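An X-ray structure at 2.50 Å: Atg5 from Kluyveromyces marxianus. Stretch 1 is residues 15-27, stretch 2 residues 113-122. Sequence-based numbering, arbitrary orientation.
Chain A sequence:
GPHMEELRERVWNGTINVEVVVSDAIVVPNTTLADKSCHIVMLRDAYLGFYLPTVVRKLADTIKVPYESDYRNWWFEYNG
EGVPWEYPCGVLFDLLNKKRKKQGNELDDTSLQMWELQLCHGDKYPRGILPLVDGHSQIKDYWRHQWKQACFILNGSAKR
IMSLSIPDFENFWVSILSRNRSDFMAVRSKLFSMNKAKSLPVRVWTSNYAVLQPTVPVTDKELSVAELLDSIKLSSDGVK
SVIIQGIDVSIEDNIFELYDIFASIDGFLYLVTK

Stretch 1 15-27: TINVEVVVSDAIV
Stretch 2 (113-122) QMWELQLCHG

Residues 15-22 form a β-strand that runs parallel to the strand ending at His121, the two N-to-C directions differing by 32° and the axes approaching to 4.4 Å. Both backbones are extended, with phi/psi of -131/128 at Val18 and -129/149 at Leu117. The register pairs Val18 with Trp115, Glu19 with Glu116, Val20 with Leu117, Val21 with Gln118 and Val22 with Leu119, at CA-CA separations of 4.6 to 5.0 Å. As in any parallel pair, alternate residues of each strand bond to the partner. Trp115 N donates to Asn17 O (2.9 Å), Glu19 N to Trp115 O (2.7 Å), Leu117 N to Glu19 O (2.8 Å), Val21 N to Leu117 O (2.9 Å) and Leu119 N to Val21 O (2.9 Å). Ser23 N extends the ladder past the strand end to Leu119 O (3.1 Å), after which Ile26 N and Val27 N both bond to Ser23 O (3.1 and 3.2 Å), turning the chain. CA-H...O contacts supplement the ladder, the shortest from Gln118 CA to Val21 O (3.0 Å).

Val18, Val20 and Val22, all t, share a buried apolar face with Trp115 (chi1 t, chi2 29°), Leu117 (m, t) and Leu119 (t, p). Val18 CG2 lies 4.0 Å from Trp115 CE3, and Ile16 (p, t) brings CD1 within 4.1 Å of the same atom; both methyls approach the indole obliquely. Val18 CG1 meets Leu117 CD1 at 4.2 Å, and Val20 CG1 meets Leu119 CB at 4.0 Å.

The other face is more polar. Extended Glu19 (t, t) places OE2 3.5 Å from Met114 SD, while Glu116 (t, t) sets OE2 3.4 Å from Val21 CG2, a van der Waals contact. Beyond the strand, Ser23 CB packs 3.8 Å from Cys120 SG, and Ile26 (p, t) sets CD1 3.9 Å from His121 CB.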

ATOM      1  N   THR A  15      10.453   6.349   0.283  1.00 53.83           N
ATOM      2  CA  THR A  15      10.513   6.134   1.714  1.00 54.41           C
ATOM      3  C   THR A  15       9.621   7.087   2.511  1.00 54.60           C
ATOM      4  O   THR A  15       9.216   8.126   2.003  1.00 55.78           O
ATOM      5  CB  THR A  15      11.988   6.265   2.175  1.00 55.11           C
ATOM      6  OG1 THR A  15      12.439   4.997   2.647  1.00 57.38           O
ATOM      7  CG2 THR A  15      12.152   7.309   3.278  1.00 56.00           C
ATOM      8  N   ILE A  16       9.297   6.709   3.748  1.00 54.69           N
ATOM      9  CA  ILE A  16       8.510   7.561   4.649  1.00 56.40           C
ATOM     10  C   ILE A  16       8.947   7.274   6.085  1.00 57.52           C
ATOM     11  O   ILE A  16       9.138   6.118   6.460  1.00 57.13           O
ATOM     12  CB  ILE A  16       6.958   7.344   4.529  1.00 56.13           C
ATOM     13  CG1 ILE A  16       6.611   5.860   4.643  1.00 56.16           C
ATOM     14  CG2 ILE A  16       6.438   7.908   3.206  1.00 57.43           C
ATOM     15  CD1 ILE A  16       5.131   5.571   4.501  1.00 54.30           C
ATOM     16  N   ASN A  17       9.133   8.333   6.872  1.00 59.07           N
ATOM     17  CA  ASN A  17       9.544   8.206   8.273  1.00 59.57           C
ATOM     18  C   ASN A  17       8.330   7.844   9.111  1.00 58.47           C
ATOM     19  O   ASN A  17       7.282   8.477   8.997  1.00 59.68           O
ATOM     20  CB  ASN A  17      10.145   9.521   8.779  1.00 62.21           C
ATOM     21  CG  ASN A  17      11.471   9.848   8.119  1.00 63.00           C
ATOM     22  OD1 ASN A  17      12.408   9.053   8.167  1.00 62.56           O
ATOM     23  ND2 ASN A  17      11.556  11.026   7.501  1.00 63.52           N
ATOM     24  N   VAL A  18       8.473   6.842   9.967  1.00 55.19           N
ATOM     25  CA  VAL A  18       7.349   6.388  10.767  1.00 53.28           C
ATOM     26  C   VAL A  18       7.651   6.250  12.252  1.00 53.57           C
ATOM     27  O   VAL A  18       8.621   5.594  12.632  1.00 52.60           O
ATOM     28  CB  VAL A  18       6.854   5.005  10.247  1.00 52.72           C
ATOM     29  CG1 VAL A  18       5.738   4.474  11.123  1.00 51.25           C
ATOM     30  CG2 VAL A  18       6.408   5.120   8.805  1.00 50.64           C
ATOM     31  N   GLU A  19       6.826   6.867  13.094  1.00 54.23           N
ATOM     32  CA  GLU A  19       7.014   6.730  14.528  1.00 55.92           C
ATOM     33  C   GLU A  19       5.918   5.825  15.073  1.00 55.33           C
ATOM     34  O   GLU A  19       4.725   6.128  14.973  1.00 55.83           O
ATOM     35  CB  GLU A  19       6.980   8.074  15.245  1.00 59.10           C
ATOM     36  CG  GLU A  19       7.152   7.908  16.759  1.00 66.17           C
ATOM     37  CD  GLU A  19       7.615   9.175  17.467  1.00 70.53           C
ATOM     38  OE1 GLU A  19       7.855   9.108  18.700  1.00 73.45           O
ATOM     39  OE2 GLU A  19       7.741  10.230  16.798  1.00 71.57           O
ATOM     40  N   VAL A  20       6.334   4.700  15.635  1.00 53.84           N
ATOM     41  CA  VAL A  20       5.409   3.730  16.187  1.00 53.67           C
ATOM     42  C   VAL A  20       5.449   3.775  17.710  1.00 54.29           C
ATOM     43  O   VAL A  20       6.477   3.483  18.326  1.00 56.37           O
ATOM     44  CB  VAL A  20       5.767   2.307  15.706  1.00 52.34           C
ATOM     45  CG1 VAL A  20       4.772   1.306  16.255  1.00 50.37           C
ATOM     46  CG2 VAL A  20       5.787   2.273  14.186  1.00 49.36           C
ATOM     47  N   VAL A  21       4.323   4.141  18.311  1.00 52.77           N
ATOM     48  CA  VAL A  21       4.224   4.229  19.761  1.00 50.65           C
ATOM     49  C   VAL A  21       3.183   3.242  20.265  1.00 49.82           C
ATOM     50  O   VAL A  21       2.123   3.104  19.659  1.00 48.33           O
ATOM     51  CB  VAL A  21       3.771   5.641  20.203  1.00 51.77           C
ATOM     52  CG1 VAL A  21       3.916   5.770  21.713  1.00 49.44           C
ATOM     53  CG2 VAL A  21       4.562   6.725  19.449  1.00 50.31           C
ATOM     54  N   VAL A  22       3.470   2.559  21.370  1.00 49.22           N
ATOM     55  CA  VAL A  22       2.492   1.621  21.909  1.00 50.22           C
ATOM     56  C   VAL A  22       1.239   2.401  22.300  1.00 50.95           C
ATOM     57  O   VAL A  22       1.337   3.537  22.758  1.00 48.89           O
ATOM     58  CB  VAL A  22       3.014   0.897  23.146  1.00 50.28           C
ATOM     59  CG1 VAL A  22       1.954  -0.067  23.648  1.00 47.86           C
ATOM     60  CG2 VAL A  22       4.295   0.154  22.807  1.00 50.38           C
ATOM     61  N   SER A  23       0.065   1.808  22.101  1.00 51.53           N
ATOM     62  CA  SER A  23      -1.171   2.501  22.436  1.00 53.16           C
ATOM     63  C   SER A  23      -1.384   2.486  23.940  1.00 55.47           C
ATOM     64  O   SER A  23      -0.955   1.559  24.634  1.00 55.60           O
ATOM     65  CB  SER A  23      -2.370   1.858  21.737  1.00 51.94           C
ATOM     66  OG  SER A  23      -2.708   0.613  22.320  1.00 55.09           O
ATOM     67  N   ASP A  24      -2.050   3.525  24.437  1.00 57.14           N
ATOM     68  CA  ASP A  24      -2.316   3.656  25.866  1.00 56.86           C
ATOM     69  C   ASP A  24      -2.959   2.402  26.434  1.00 55.00           C
ATOM     70  O   ASP A  24      -2.610   1.953  27.522  1.00 54.77           O
ATOM     71  CB  ASP A  24      -3.219   4.865  26.117  1.00 58.12           C
ATOM     72  CG  ASP A  24      -2.737   6.115  25.387  1.00 61.39           C
ATOM     73  OD1 ASP A  24      -1.546   6.470  25.518  1.00 59.73           O
ATOM     74  OD2 ASP A  24      -3.555   6.746  24.682  1.00 64.80           O
ATOM     75  N   ALA A  25      -3.881   1.821  25.678  1.00 53.63           N
ATOM     76  CA  ALA A  25      -4.592   0.630  26.120  1.00 52.91           C
ATOM     77  C   ALA A  25      -3.742  -0.562  26.547  1.00 53.43           C
ATOM     78  O   ALA A  25      -4.131  -1.295  27.455  1.00 54.38           O
ATOM     79  CB  ALA A  25      -5.575   0.190  25.043  1.00 48.90           C
ATOM     80  N   ILE A  26      -2.588  -0.767  25.919  1.00 54.33           N
ATOM     81  CA  ILE A  26      -1.777  -1.937  26.264  1.00 55.20           C
ATOM     82  C   ILE A  26      -0.383  -1.679  26.831  1.00 56.33           C
ATOM     83  O   ILE A  26       0.313  -2.622  27.220  1.00 55.17           O
ATOM     84  CB  ILE A  26      -1.621  -2.888  25.041  1.00 54.49           C
ATOM     85  CG1 ILE A  26      -0.814  -2.192  23.933  1.00 53.49           C
ATOM     86  CG2 ILE A  26      -2.990  -3.302  24.523  1.00 50.92           C
ATOM     87  CD1 ILE A  26      -0.470  -3.090  22.757  1.00 51.74           C
ATOM     88  N   VAL A  27       0.029  -0.419  26.880  1.00 56.71           N
ATOM     89  CA  VAL A  27       1.349  -0.095  27.403  1.00 60.65           C
ATOM     90  C   VAL A  27       1.454  -0.342  28.906  1.00 63.81           C
ATOM     91  O   VAL A  27       0.454  -0.286  29.623  1.00 65.07           O
ATOM     92  CB  VAL A  27       1.706   1.377  27.123  1.00 60.41           C
ATOM     93  CG1 VAL A  27       0.813   2.292  27.944  1.00 61.44           C
ATOM     94  CG2 VAL A  27       3.170   1.633  27.425  1.00 57.33           C
ATOM     95  N   GLN A 113       9.177  14.233   7.197  1.00 76.08           N
ATOM     96  CA  GLN A 113       7.751  14.257   7.521  1.00 77.73           C
ATOM     97  C   GLN A 113       7.367  12.931   8.178  1.00 77.83           C
ATOM     98  O   GLN A 113       7.090  11.943   7.490  1.00 79.11           O
ATOM     99  CB  GLN A 113       6.923  14.485   6.250  1.00 76.60           C
ATOM    100  N   MET A 114       7.341  12.914   9.508  1.00 75.87           N
ATOM    101  CA  MET A 114       7.025  11.696  10.238  1.00 74.07           C
ATOM    102  C   MET A 114       5.536  11.383  10.358  1.00 71.70           C
ATOM    103  O   MET A 114       4.701  12.274  10.525  1.00 72.26           O
ATOM    104  CB  MET A 114       7.665  11.739  11.628  1.00 75.83           C
ATOM    105  CG  MET A 114       8.123  10.377  12.116  1.00 79.49           C
ATOM    106  SD  MET A 114       9.126  10.435  13.619  1.00 86.80           S
ATOM    107  CE  MET A 114      10.763  10.884  12.941  1.00 85.46           C
ATOM    108  N   TRP A 115       5.228  10.093  10.257  1.00 67.27           N
ATOM    109  CA  TRP A 115       3.870   9.570  10.351  1.00 62.76           C
ATOM    110  C   TRP A 115       3.812   8.821  11.682  1.00 61.21           C
ATOM    111  O   TRP A 115       4.618   7.922  11.920  1.00 61.54           O
ATOM    112  CB  TRP A 115       3.626   8.615   9.174  1.00 60.32           C
ATOM    113  CG  TRP A 115       2.231   8.049   9.041  1.00 57.29           C
ATOM    114  CD1 TRP A 115       1.065   8.628   9.447  1.00 56.86           C
ATOM    115  CD2 TRP A 115       1.860   6.839   8.367  1.00 55.25           C
ATOM    116  NE1 TRP A 115      -0.007   7.860   9.060  1.00 56.52           N
ATOM    117  CE2 TRP A 115       0.455   6.756   8.394  1.00 54.44           C
ATOM    118  CE3 TRP A 115       2.583   5.816   7.735  1.00 55.18           C
ATOM    119  CZ2 TRP A 115      -0.248   5.695   7.816  1.00 54.03           C
ATOM    120  CZ3 TRP A 115       1.883   4.762   7.160  1.00 54.13           C
ATOM    121  CH2 TRP A 115       0.484   4.712   7.205  1.00 52.14           C
ATOM    122  N   GLU A 116       2.890   9.196  12.561  1.00 59.43           N
ATOM    123  CA  GLU A 116       2.798   8.514  13.846  1.00 59.27           C
ATOM    124  C   GLU A 116       1.663   7.490  13.865  1.00 56.23           C
ATOM    125  O   GLU A 116       0.534   7.792  13.482  1.00 55.36           O
ATOM    126  CB  GLU A 116       2.607   9.523  14.988  1.00 63.39           C
ATOM    127  CG  GLU A 116       2.797   8.893  16.373  1.00 71.30           C
ATOM    128  CD  GLU A 116       2.647   9.877  17.533  1.00 76.14           C
ATOM    129  OE1 GLU A 116       2.629  11.108  17.300  1.00 76.81           O
ATOM    130  OE2 GLU A 116       2.559   9.406  18.691  1.00 79.88           O
ATOM    131  N   LEU A 117       1.980   6.277  14.310  1.00 52.21           N
ATOM    132  CA  LEU A 117       1.008   5.192  14.385  1.00 50.05           C
ATOM    133  C   LEU A 117       1.053   4.580  15.771  1.00 49.63           C
ATOM    134  O   LEU A 117       2.105   4.573  16.418  1.00 50.40           O
ATOM    135  CB  LEU A 117       1.348   4.096  13.363  1.00 47.56           C
ATOM    136  CG  LEU A 117       1.336   4.513  11.888  1.00 46.98           C
ATOM    137  CD1 LEU A 117       1.719   3.327  11.008  1.00 46.80           C
ATOM    138  CD2 LEU A 117      -0.045   5.032  11.520  1.00 41.13           C
ATOM    139  N   GLN A 118      -0.078   4.072  16.247  1.00 47.40           N
ATOM    140  CA  GLN A 118      -0.044   3.426  17.547  1.00 47.60           C
ATOM    141  C   GLN A 118      -0.082   1.922  17.267  1.00 46.10           C
ATOM    142  O   GLN A 118      -0.715   1.472  16.311  1.00 46.16           O
ATOM    143  CB  GLN A 118      -1.236   3.825  18.445  1.00 47.10           C
ATOM    144  CG  GLN A 118      -1.908   5.184  18.181  1.00 49.93           C
ATOM    145  CD  GLN A 118      -0.947   6.351  18.039  1.00 50.22           C
ATOM    146  OE1 GLN A 118      -0.033   6.530  18.850  1.00 53.39           O
ATOM    147  NE2 GLN A 118      -1.159   7.167  17.002  1.00 48.36           N
ATOM    148  N   LEU A 119       0.622   1.147  18.079  1.00 45.02           N
ATOM    149  CA  LEU A 119       0.624  -0.296  17.910  1.00 43.17           C
ATOM    150  C   LEU A 119      -0.405  -0.786  18.918  1.00 43.05           C
ATOM    151  O   LEU A 119      -0.271  -0.538  20.113  1.00 45.23           O
ATOM    152  CB  LEU A 119       2.021  -0.875  18.205  1.00 39.58           C
ATOM    153  CG  LEU A 119       2.103  -2.404  18.299  1.00 38.63           C
ATOM    154  CD1 LEU A 119       1.888  -2.999  16.916  1.00 37.72           C
ATOM    155  CD2 LEU A 119       3.444  -2.822  18.866  1.00 35.92           C
ATOM    156  N   CYS A 120      -1.433  -1.468  18.437  1.00 42.17           N
ATOM    157  CA  CYS A 120      -2.489  -1.949  19.307  1.00 42.45           C
ATOM    158  C   CYS A 120      -2.639  -3.465  19.274  1.00 43.61           C
ATOM    159  O   CYS A 120      -2.220  -4.114  18.320  1.00 45.30           O
ATOM    160  CB  CYS A 120      -3.815  -1.311  18.891  1.00 43.44           C
ATOM    161  SG  CYS A 120      -3.698   0.432  18.452  1.00 45.03           S
ATOM    162  N   HIS A 121      -3.251  -4.016  20.319  1.00 43.42           N
ATOM    163  CA  HIS A 121      -3.494  -5.454  20.415  1.00 44.98           C
ATOM    164  C   HIS A 121      -4.798  -5.656  21.159  1.00 44.32           C
ATOM    165  O   HIS A 121      -5.043  -4.989  22.156  1.00 47.14           O
ATOM    166  CB  HIS A 121      -2.378  -6.152  21.191  1.00 46.31           C
ATOM    167  CG  HIS A 121      -2.584  -7.627  21.345  1.00 48.20           C
ATOM    168  ND1 HIS A 121      -2.014  -8.554  20.497  1.00 49.99           N
ATOM    169  CD2 HIS A 121      -3.320  -8.335  22.233  1.00 49.25           C
ATOM    170  CE1 HIS A 121      -2.389  -9.769  20.857  1.00 50.05           C
ATOM    171  NE2 HIS A 121      -3.181  -9.663  21.908  1.00 49.35           N
ATOM    172  N   GLY A 122      -5.636  -6.565  20.682  1.00 42.93           N
ATOM    173  CA  GLY A 122      -6.902  -6.799  21.352  1.00 45.26           C
ATOM    174  C   GLY A 122      -7.575  -8.087  20.927  1.00 46.24           C
ATOM    175  O   GLY A 122      -7.188  -8.688  19.934  1.00 48.36           O
TER